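Local coordinates for MDM10 isoform 1 (Saccharomyces cerevisiae, PDB 7BTX), which is a mitochondrial outer-membrane component of the ERMES complex that tethers the endoplasmic reticulum to mitochondria, and takes part in late assembly steps of the TOM complex, at residues D[18-21]-D[22-25]; D[50-53]-D[54-57]; D[159-162]-D[163-167]. One frame throughout, in Å; residues are numbered along the deposited sequence.

Contact 1 of 3, residues D[18-21]-D[22-25]; sequences WSTQ and NSYE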
loop_
_atom_site.group_PDB
_atom_site.type_symbol
_atom_site.label_atom_id
_atom_site.label_comp_id
_atom_site.label_asym_id
_atom_site.label_seq_id
_atom_site.Cartn_x
_atom_site.Cartn_y
_atom_site.Cartn_z
ATOM N N TRP D 18 -20.222 33.870 23.326
ATOM C CA TRP D 18 -19.284 33.542 24.388
ATOM C C TRP D 18 -18.094 34.488 24.424
ATOM O O TRP D 18 -17.465 34.632 25.481
ATOM C CB TRP D 18 -18.806 32.096 24.238
ATOM C CG TRP D 18 -17.831 31.649 25.286
ATOM C CD1 TRP D 18 -16.546 31.255 25.086
ATOM C CD2 TRP D 18 -18.059 31.563 26.697
ATOM N NE1 TRP D 18 -15.957 30.923 26.277
ATOM C CE2 TRP D 18 -16.868 31.103 27.282
ATOM C CE3 TRP D 18 -19.155 31.823 27.520
ATOM C CZ2 TRP D 18 -16.744 30.899 28.646
ATOM C CZ3 TRP D 18 -19.028 31.625 28.866
ATOM C CH2 TRP D 18 -17.836 31.158 29.418
ATOM N N SER D 19 -17.808 35.160 23.300
ATOM C CA SER D 19 -16.742 36.151 23.154
ATOM C C SER D 19 -15.367 35.574 23.472
ATOM O O SER D 19 -14.761 35.924 24.488
ATOM C CB SER D 19 -17.013 37.395 24.010
ATOM O OG SER D 19 -16.691 37.151 25.369
ATOM N N THR D 20 -14.883 34.664 22.622
ATOM C CA THR D 20 -13.585 34.019 22.791
ATOM C C THR D 20 -12.406 34.890 22.362
ATOM O O THR D 20 -11.287 34.375 22.233
ATOM C CB THR D 20 -13.551 32.703 22.018
ATOM O OG1 THR D 20 -12.240 32.132 22.105
ATOM C CG2 THR D 20 -13.893 32.944 20.557
ATOM N N GLN D 21 -12.613 36.186 22.120
ATOM C CA GLN D 21 -11.481 37.081 21.904
ATOM C C GLN D 21 -10.696 37.279 23.195
ATOM O O GLN D 21 -9.490 37.547 23.171
ATOM C CB GLN D 21 -11.949 38.426 21.328
ATOM C CG GLN D 21 -12.837 39.274 22.236
ATOM C CD GLN D 21 -14.314 39.020 22.007
ATOM O OE1 GLN D 21 -14.692 38.038 21.371
ATOM N NE2 GLN D 21 -15.155 39.907 22.521
ATOM N N ASN D 22 -11.365 37.137 24.338
ATOM C CA ASN D 22 -10.726 37.203 25.641
ATOM C C ASN D 22 -10.119 35.879 26.082
ATOM O O ASN D 22 -9.718 35.761 27.241
ATOM C CB ASN D 22 -11.725 37.684 26.693
ATOM C CG ASN D 22 -11.874 39.182 26.707
ATOM O OD1 ASN D 22 -12.903 39.718 26.293
ATOM N ND2 ASN D 22 -10.855 39.872 27.201
ATOM N N SER D 23 -10.032 34.881 25.209
ATOM C CA SER D 23 -9.486 33.592 25.608
ATOM C C SER D 23 -7.971 33.608 25.474
ATOM O O SER D 23 -7.427 34.308 24.616
ATOM C CB SER D 23 -10.086 32.480 24.756
ATOM O OG SER D 23 -9.647 31.209 25.198
ATOM N N TYR D 24 -7.287 32.832 26.312
ATOM C CA TYR D 24 -5.839 32.701 26.207
ATOM C C TYR D 24 -5.478 31.552 25.272
ATOM O O TYR D 24 -4.678 30.678 25.614
ATOM C CB TYR D 24 -5.224 32.491 27.596
ATOM C CG TYR D 24 -3.739 32.757 27.677
ATOM C CD1 TYR D 24 -3.239 34.038 27.538
ATOM C CD2 TYR D 24 -2.838 31.722 27.902
ATOM C CE1 TYR D 24 -1.885 34.280 27.609
ATOM C CE2 TYR D 24 -1.485 31.954 27.968
ATOM C CZ TYR D 24 -1.014 33.233 27.824
ATOM O OH TYR D 24 0.337 33.465 27.894
ATOM N N GLU D 25 -6.089 31.522 24.093
ATOM C CA GLU D 25 -5.613 30.673 23.014
ATOM C C GLU D 25 -5.780 31.453 21.723
ATOM O O GLU D 25 -5.346 31.016 20.653
ATOM C CB GLU D 25 -6.372 29.349 22.976
ATOM C CG GLU D 25 -7.875 29.501 22.971
ATOM C CD GLU D 25 -8.592 28.208 22.663
ATOM O OE1 GLU D 25 -7.910 27.198 22.395
ATOM O OE2 GLU D 25 -9.839 28.200 22.692
#

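Contact 2 of 3, residues D[50-53]-D[54-57]; sequences KSTP and NTFN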
loop_
_atom_site.group_PDB
_atom_site.type_symbol
_atom_site.label_atom_id
_atom_site.label_comp_id
_atom_site.label_asym_id
_atom_site.label_seq_id
_atom_site.Cartn_x
_atom_site.Cartn_y
_atom_site.Cartn_z
ATOM N N LYS D 50 -24.082 16.017 3.469
ATOM C CA LYS D 50 -24.970 15.995 4.627
ATOM C C LYS D 50 -25.974 14.878 4.416
ATOM O O LYS D 50 -26.723 14.900 3.436
ATOM C CB LYS D 50 -25.674 17.330 4.801
ATOM C CG LYS D 50 -26.246 17.547 6.183
ATOM C CD LYS D 50 -26.519 19.010 6.424
ATOM C CE LYS D 50 -27.488 19.208 7.566
ATOM N NZ LYS D 50 -26.962 18.628 8.822
ATOM N N SER D 51 -25.999 13.911 5.331
ATOM C CA SER D 51 -26.813 12.712 5.172
ATOM C C SER D 51 -28.199 12.861 5.794
ATOM O O SER D 51 -29.215 12.792 5.098
ATOM C CB SER D 51 -26.082 11.526 5.800
ATOM O OG SER D 51 -24.780 11.414 5.269
ATOM N N THR D 52 -28.244 13.069 7.099
ATOM C CA THR D 52 -29.440 13.193 7.918
ATOM C C THR D 52 -29.485 14.689 8.222
ATOM O O THR D 52 -28.578 15.400 7.776
ATOM C CB THR D 52 -29.285 12.305 9.158
ATOM O OG1 THR D 52 -28.604 11.110 8.772
ATOM C CG2 THR D 52 -30.604 11.842 9.733
ATOM N N PRO D 53 -30.515 15.242 8.890
ATOM C CA PRO D 53 -30.381 16.615 9.394
ATOM C C PRO D 53 -29.247 16.847 10.380
ATOM O O PRO D 53 -28.737 17.965 10.475
ATOM C CB PRO D 53 -31.737 16.851 10.058
ATOM C CG PRO D 53 -32.658 16.154 9.174
ATOM C CD PRO D 53 -31.939 14.937 8.663
ATOM N N ASN D 54 -28.838 15.815 11.112
ATOM C CA ASN D 54 -27.825 15.958 12.149
ATOM C C ASN D 54 -26.566 15.161 11.845
ATOM O O ASN D 54 -25.840 14.795 12.766
ATOM C CB ASN D 54 -28.393 15.539 13.502
ATOM C CG ASN D 54 -29.447 16.490 14.005
ATOM O OD1 ASN D 54 -29.296 17.704 13.910
ATOM N ND2 ASN D 54 -30.526 15.946 14.538
ATOM N N THR D 55 -26.285 14.891 10.576
ATOM C CA THR D 55 -25.198 13.995 10.212
ATOM C C THR D 55 -24.541 14.496 8.935
ATOM O O THR D 55 -25.234 14.886 7.996
ATOM C CB THR D 55 -25.722 12.564 10.042
ATOM O OG1 THR D 55 -26.227 12.089 11.291
ATOM C CG2 THR D 55 -24.656 11.633 9.610
ATOM N N PHE D 56 -23.210 14.508 8.918
ATOM C CA PHE D 56 -22.422 14.987 7.796
ATOM C C PHE D 56 -21.474 13.891 7.344
ATOM O O PHE D 56 -20.929 13.153 8.166
ATOM C CB PHE D 56 -21.599 16.234 8.156
ATOM C CG PHE D 56 -22.393 17.323 8.803
ATOM C CD1 PHE D 56 -22.946 18.333 8.042
ATOM C CD2 PHE D 56 -22.567 17.354 10.179
ATOM C CE1 PHE D 56 -23.679 19.336 8.638
ATOM C CE2 PHE D 56 -23.304 18.344 10.771
ATOM C CZ PHE D 56 -23.856 19.338 10.004
ATOM N N ASN D 57 -21.268 13.805 6.039
ATOM C CA ASN D 57 -20.308 12.895 5.444
ATOM C C ASN D 57 -19.196 13.663 4.760
ATOM O O ASN D 57 -19.446 14.645 4.063
ATOM C CB ASN D 57 -20.979 11.964 4.443
ATOM C CG ASN D 57 -21.448 10.693 5.072
ATOM O OD1 ASN D 57 -20.676 10.003 5.721
ATOM N ND2 ASN D 57 -22.719 10.393 4.925
#

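Contact 3 of 3, residues D[159-162]-D[163-167]; sequences KRLS and PQTQF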
loop_
_atom_site.group_PDB
_atom_site.type_symbol
_atom_site.label_atom_id
_atom_site.label_comp_id
_atom_site.label_asym_id
_atom_site.label_seq_id
_atom_site.Cartn_x
_atom_site.Cartn_y
_atom_site.Cartn_z
ATOM N N LYS D 159 -21.519 22.660 27.190
ATOM C CA LYS D 159 -22.674 23.007 28.004
ATOM C C LYS D 159 -22.466 24.417 28.527
ATOM O O LYS D 159 -21.512 24.662 29.268
ATOM C CB LYS D 159 -22.837 22.041 29.178
ATOM C CG LYS D 159 -22.888 20.569 28.830
ATOM C CD LYS D 159 -24.177 20.221 28.138
ATOM C CE LYS D 159 -25.340 20.271 29.099
ATOM N NZ LYS D 159 -26.614 19.993 28.391
ATOM N N ARG D 160 -23.346 25.345 28.158
ATOM C CA ARG D 160 -23.278 26.678 28.754
ATOM C C ARG D 160 -24.187 26.703 29.980
ATOM O O ARG D 160 -25.405 26.864 29.898
ATOM C CB ARG D 160 -23.644 27.765 27.758
ATOM C CG ARG D 160 -23.343 29.132 28.333
ATOM C CD ARG D 160 -23.345 30.221 27.305
ATOM N NE ARG D 160 -23.067 31.514 27.916
ATOM C CZ ARG D 160 -23.108 32.667 27.263
ATOM N NH1 ARG D 160 -22.847 33.801 27.893
ATOM N NH2 ARG D 160 -23.421 32.689 25.979
ATOM N N LEU D 161 -23.560 26.558 31.143
ATOM C CA LEU D 161 -24.253 26.290 32.395
ATOM C C LEU D 161 -24.868 27.530 33.032
ATOM O O LEU D 161 -25.702 27.412 33.934
ATOM C CB LEU D 161 -23.283 25.644 33.377
ATOM C CG LEU D 161 -22.612 24.379 32.865
ATOM C CD1 LEU D 161 -21.571 23.909 33.847
ATOM C CD2 LEU D 161 -23.653 23.311 32.647
ATOM N N SER D 162 -24.474 28.710 32.567
ATOM C CA SER D 162 -24.770 29.992 33.196
ATOM C C SER D 162 -24.365 31.055 32.181
ATOM O O SER D 162 -23.601 30.737 31.263
ATOM C CB SER D 162 -24.002 30.104 34.521
ATOM O OG SER D 162 -24.217 31.309 35.223
ATOM N N PRO D 163 -24.838 32.301 32.264
ATOM C CA PRO D 163 -24.395 33.326 31.302
ATOM C C PRO D 163 -22.933 33.748 31.417
ATOM O O PRO D 163 -22.478 34.519 30.565
ATOM C CB PRO D 163 -25.316 34.506 31.637
ATOM C CG PRO D 163 -25.780 34.255 33.010
ATOM C CD PRO D 163 -25.986 32.792 33.044
ATOM N N GLN D 164 -22.202 33.280 32.425
ATOM C CA GLN D 164 -20.789 33.588 32.562
ATOM C C GLN D 164 -20.019 32.341 32.966
ATOM O O GLN D 164 -19.081 32.421 33.762
ATOM C CB GLN D 164 -20.589 34.697 33.591
ATOM C CG GLN D 164 -20.914 36.089 33.079
ATOM C CD GLN D 164 -20.843 37.133 34.166
ATOM O OE1 GLN D 164 -20.467 36.840 35.298
ATOM N NE2 GLN D 164 -21.209 38.362 33.827
ATOM N N THR D 165 -20.415 31.186 32.441
ATOM C CA THR D 165 -19.850 29.892 32.807
ATOM C C THR D 165 -20.139 28.910 31.681
ATOM O O THR D 165 -21.238 28.905 31.125
ATOM C CB THR D 165 -20.436 29.400 34.143
ATOM O OG1 THR D 165 -20.013 30.256 35.208
ATOM C CG2 THR D 165 -20.053 27.986 34.467
ATOM N N GLN D 166 -19.142 28.099 31.334
ATOM C CA GLN D 166 -19.315 27.089 30.305
ATOM C C GLN D 166 -18.520 25.855 30.686
ATOM O O GLN D 166 -17.492 25.949 31.354
ATOM C CB GLN D 166 -18.863 27.608 28.946
ATOM C CG GLN D 166 -19.610 27.026 27.792
ATOM C CD GLN D 166 -19.070 27.499 26.480
ATOM O OE1 GLN D 166 -17.938 27.191 26.125
ATOM N NE2 GLN D 166 -19.869 28.257 25.748
ATOM N N PHE D 167 -19.007 24.697 30.260
ATOM C CA PHE D 167 -18.318 23.434 30.465
ATOM C C PHE D 167 -18.078 22.796 29.109
ATOM O O PHE D 167 -18.880 22.965 28.191
ATOM C CB PHE D 167 -19.126 22.493 31.359
ATOM C CG PHE D 167 -18.479 21.158 31.576
ATOM C CD1 PHE D 167 -17.343 21.044 32.356
ATOM C CD2 PHE D 167 -19.000 20.018 30.989
ATOM C CE1 PHE D 167 -16.741 19.819 32.551
ATOM C CE2 PHE D 167 -18.403 18.790 31.180
ATOM C CZ PHE D 167 -17.272 18.692 31.963
#

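Contact 1 of 3, residues D[18-21]-D[22-25]
Asn22 follows Gln21 in a short 3-10 turn, and the two side chains pass each other at a slant: OD1 of Asn22 comes to 4.1 Å from CG of Gln21, with no stacking of the amides. Gln21 has its CG between its own N and carbonyl carbon (chi1 65°), which brings that CG to 3.3 Å from the backbone N of Asn22. Beyond the contact Asn22 rests on Leu211 of strand 209-211. Ser23 closes the turn. Its N reaches back to the carbonyl O of Thr20 in a weak hydrogen bond of 3.3 Å, the i+3 spacing of a single 3-10 turn, here set in the loop between helix 5-16 and helix 30-33. The CB of Ser23 lies 3.4 Å from Thr20 OG1, a hydroxyl whose hydrogen-bond partner is Asp26, just downstream. Tyr24 then turns off at the centre of an inverse gamma turn, closed by the weak bond from Glu25 N to Ser23 O, and carries its OH to Ser249 and Thr251 on strand 245-258, with which it hydrogen-bonds. At Glu25 the carbonyl O receives Arg32 NH2 from helix 30-33.

Contact 2 of 3, residues D[50-53]-D[54-57]
Lys50 lies alongside Phe56, the two side chains pointing the same way from the loop and from the start of strand 55-62. At the root of the lysine, CB is still over the backbone, with Thr55 O as its neighbour across the contact. CG, set anti to the backbone N (chi1 -161°), comes to 3.4 Å from that same oxygen and begins to meet the phenyl ring at CD1. CD continues past the ring and lies 3.6 Å from Phe56 CE1; CE follows at a slightly longer range. The chain is extended up to CE and bends at its last torsion (chi4 59°), and the bend brings NZ obliquely to the ring, 3.4 Å from both CE1 and CZ of Phe56. NZ also donates to Pro53 O at 2.5 Å, from well above the carbonyl plane.

That carbonyl belongs to a type I beta turn from Thr52 to Thr55, which reverses the chain between strand 44-48 and strand 55-62, neighbouring antiparallel strands of the sheet. Were Lys50 shortened to an alanine, Pro53 O would probably lose its ammonium partner and the CD1-CE1 side of the Phe56 ring its aliphatic packing.

The backbone holds the loop too: Ser51 N donates to Thr55 O at 2.9 Å, with an N-H...O angle of 147°. Across the turn, Thr52 and Thr55 pack through their branched side chains, Thr52 OG1 sitting 3.5 Å from Thr55 CB. Thr52 also packs on an apolar side chain of another protein's chain, whereas Phe56 also packs on Leu74 of strand 68-76, and both Lys50 and Phe56 touch Glu82.

Contact 3 of 3, residues D[159-162]-D[163-167]
Arg160 starts with CG anti to the backbone N (chi1 -171°) and stays extended from CG to NE, which carries its guanidinium along the hairpin to the turn at Pro163. There NH1 donates to Pro163 O at 2.8 Å. The oxygen lies in the guanidinium plane, at the edge of the group, although the donor stands above the carbonyl's own plane. On the way, CG of Arg160 passes Thr165 O, and NE gives a weak hydrogen bond to Ser162 O. Phe167 also has CG anti to its N (chi1 178°), which turns its ring away from segment 159-162. Its CB stays within the contact, and CD1 of Leu161 packs on it at 3.8 Å; the two side chains lie side by side.

The backbones form the end of the hairpin of strands 152-162 and 165-174, one of the antiparallel units of this membrane beta-barrel. Lys159 and Phe167 are a hydrogen-bonded pair: Lys159 N gives to Phe167 O at 2.8 Å with a nearly straight N-H...O angle of 175°, and Phe167 N returns to Lys159 O at 2.7 Å. Toward the turn a beta bulge shifts the register, and the bonds from Leu161 N to Thr165 O and from Thr165 N to Ser162 O are weak. Ser162 and Thr165, the second hydrogen-bonded pair, also meet through their CB atoms, 3.7 Å apart. NZ of Lys159 leads away to Ser140 and Tyr142.

Straight backbone bonds therefore hold the Lys159-Phe167 pair, while the arginine adds side-chain bonds to the turn carbonyls: its positive charge is likely to polarise the carbonyl of Pro163 and, through the weak NE bond, less so that of Ser162.

In the fold
Contact 1 is a surface contact in the loop between helix 5-16 and helix 30-33, whereas contacts 2 and 3 are partly buried and lie at turns between strands of the same large sheet. Contacts 1 and 3 meet directly: the ring of Trp18 packs on Gln166 and Arg160, tying the loop to the hairpin. Contact 2 is separate, about 15 Å from contact 3 between nearest atoms, and is the one approached by another protein chain. The chemistry follows the setting: only one backbone bond across the segments in contact 1, and that weak; a turn carbonyl bound by a lysine, with one firm backbone bond, in contact 2; and in contact 3 paired strand bonds supplemented by an arginine.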